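Local coordinates for vascular protein tyrosine phosphatase 1 (Rattus norvegicus, PDB 3I36) that probably removes phosphate from phosphotyrosine residues of proteins, hydrolysing them to tyrosine, through the cytoplasmic catalytic domain of a receptor-type phosphatase, at residues Ile255-Leu260 with Ile275-Leu279. Numbering follows the deposited sequence.
Sequences IAIDRL and IVYDL
I275 lies over the helix of 255-260, its CG2 3.7 Å from A256 CA and 3.8 Å from A256 CB. This is helix-helix packing in a catalytic domain with the protein tyrosine phosphatase fold: helix 249-267, whose first turn takes in the end of the P-loop (C244-R250, the probable phosphate-binding loop), meets the short helix 272-280, to which it is joined through the short strand 269-270. Both segments are regular alpha helix, phi/psi near -60/-45. Their axes pass 10.2 Å apart, with N-to-C directions 134° from each other, and the nearest CA pair is A256 and I275 at 6.2 Å. The small A256 lets I275 come this close.

Apolar contacts extend to both sides of that point. L260 and I275 (both mt) meet at L260 CD2 and I275 CD1, 3.3 Å apart; L279, also mt, puts CD2 3.7 Å from I255 CG2 and CD1 4.1 Å from A256 CB. L296 of helix 290-305 also packs on A256, and F114 on I255, so these residues belong to the domain core. I255 lies near the P-loop and C244, the probable phosphocysteine nucleophile.

R259 crosses the gap to D278, chi1 m, chi2 t and chi3 p placing one face of its guanidinium against I275, whose CG2 is 3.8 Å from R259 NE. P106 touches both charged side chains. The salt bridge is forked onto one oxygen: D278 OD2 accepts from R259 NH1 at 2.7 Å and from NH2 at 2.8 Å.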
loop_
_atom_site.group_PDB
_atom_site.type_symbol
_atom_site.label_atom_id
_atom_site.label_comp_id
_atom_site.label_asym_id
_atom_site.label_seq_id
_atom_site.Cartn_x
_atom_site.Cartn_y
_atom_site.Cartn_z
ATOM N N ILE A 255 -1.485 -0.237 4.927
ATOM C CA ILE A 255 -1.170 -1.635 5.177
ATOM C C ILE A 255 -1.070 -1.884 6.674
ATOM O O ILE A 255 -1.602 -2.876 7.203
ATOM C CB ILE A 255 0.125 -2.048 4.494
ATOM C CG1 ILE A 255 -0.086 -2.091 2.975
ATOM C CG2 ILE A 255 0.589 -3.417 5.035
ATOM C CD1 ILE A 255 1.179 -2.396 2.221
ATOM N N ALA A 256 -0.416 -0.965 7.372
ATOM C CA ALA A 256 -0.264 -1.123 8.817
ATOM C C ALA A 256 -1.625 -1.113 9.491
ATOM O O ALA A 256 -1.881 -1.904 10.390
ATOM C CB ALA A 256 0.623 -0.018 9.392
ATOM N N ILE A 257 -2.511 -0.222 9.059
ATOM C CA ILE A 257 -3.825 -0.150 9.682
ATOM C C ILE A 257 -4.543 -1.482 9.490
ATOM O O ILE A 257 -5.194 -2.010 10.393
ATOM C CB ILE A 257 -4.674 0.923 9.003
ATOM C CG1 ILE A 257 -4.196 2.313 9.414
ATOM C CG2 ILE A 257 -6.147 0.735 9.338
ATOM C CD1 ILE A 257 -4.830 3.418 8.576
ATOM N N ASP A 258 -4.418 -2.035 8.300
ATOM C CA ASP A 258 -5.105 -3.292 8.013
ATOM C C ASP A 258 -4.590 -4.372 8.949
ATOM O O ASP A 258 -5.357 -5.152 9.534
ATOM C CB ASP A 258 -4.886 -3.703 6.561
ATOM C CG ASP A 258 -5.560 -5.022 6.228
ATOM O OD1 ASP A 258 -6.803 -5.096 6.293
ATOM O OD2 ASP A 258 -4.842 -5.983 5.898
ATOM N N ARG A 259 -3.276 -4.410 9.091
ATOM C CA ARG A 259 -2.647 -5.398 9.938
ATOM C C ARG A 259 -3.007 -5.204 11.403
ATOM O O ARG A 259 -3.270 -6.173 12.110
ATOM C CB ARG A 259 -1.143 -5.361 9.732
ATOM C CG ARG A 259 -0.760 -5.827 8.336
ATOM C CD ARG A 259 0.726 -5.718 8.109
ATOM N NE ARG A 259 1.481 -6.516 9.066
ATOM C CZ ARG A 259 2.781 -6.772 8.961
ATOM N NH1 ARG A 259 3.462 -6.311 7.919
ATOM N NH2 ARG A 259 3.399 -7.489 9.893
ATOM N N LEU A 260 -3.018 -3.951 11.848
ATOM C CA LEU A 260 -3.367 -3.636 13.223
ATOM C C LEU A 260 -4.780 -4.065 13.533
ATOM O O LEU A 260 -5.060 -4.558 14.621
ATOM C CB LEU A 260 -3.244 -2.137 13.456
ATOM C CG LEU A 260 -1.790 -1.731 13.619
ATOM C CD1 LEU A 260 -1.668 -0.240 13.404
ATOM C CD2 LEU A 260 -1.311 -2.158 15.011
ATOM N N ILE A 275 4.820 -3.946 13.349
ATOM C CA ILE A 275 4.289 -3.911 12.004
ATOM C C ILE A 275 5.137 -3.011 11.125
ATOM O O ILE A 275 5.558 -3.415 10.048
ATOM C CB ILE A 275 2.835 -3.433 11.994
ATOM C CG1 ILE A 275 1.954 -4.531 12.589
ATOM C CG2 ILE A 275 2.379 -3.122 10.563
ATOM C CD1 ILE A 275 0.577 -4.036 13.008
ATOM N N VAL A 276 5.399 -1.792 11.579
ATOM C CA VAL A 276 6.114 -0.859 10.722
ATOM C C VAL A 276 7.511 -1.382 10.500
ATOM O O VAL A 276 8.041 -1.296 9.403
ATOM C CB VAL A 276 6.142 0.567 11.297
ATOM C CG1 VAL A 276 6.992 1.486 10.401
ATOM C CG2 VAL A 276 4.692 1.086 11.425
ATOM N N TYR A 277 8.102 -1.938 11.550
ATOM C CA TYR A 277 9.412 -2.562 11.421
ATOM C C TYR A 277 9.408 -3.576 10.279
ATOM O O TYR A 277 10.255 -3.547 9.370
ATOM C CB TYR A 277 9.769 -3.261 12.719
ATOM C CG TYR A 277 11.201 -3.702 12.769
ATOM C CD1 TYR A 277 12.125 -3.017 13.550
ATOM C CD2 TYR A 277 11.633 -4.807 12.044
ATOM C CE1 TYR A 277 13.443 -3.417 13.601
ATOM C CE2 TYR A 277 12.955 -5.214 12.091
ATOM C CZ TYR A 277 13.850 -4.511 12.874
ATOM O OH TYR A 277 15.164 -4.899 12.921
ATOM N N ASP A 278 8.446 -4.477 10.334
ATOM C CA ASP A 278 8.266 -5.468 9.289
ATOM C C ASP A 278 8.106 -4.805 7.913
ATOM O O ASP A 278 8.747 -5.198 6.945
ATOM C CB ASP A 278 7.033 -6.297 9.606
ATOM C CG ASP A 278 6.876 -7.474 8.684
ATOM O OD1 ASP A 278 7.893 -8.092 8.308
ATOM O OD2 ASP A 278 5.722 -7.786 8.367
ATOM N N LEU A 279 7.255 -3.796 7.828
ATOM C CA LEU A 279 7.099 -3.086 6.563
ATOM C C LEU A 279 8.432 -2.546 6.077
ATOM O O LEU A 279 8.779 -2.708 4.909
ATOM C CB LEU A 279 6.072 -1.965 6.678
ATOM C CG LEU A 279 4.663 -2.448 7.035
ATOM C CD1 LEU A 279 3.732 -1.244 7.068
ATOM C CD2 LEU A 279 4.176 -3.500 6.045
#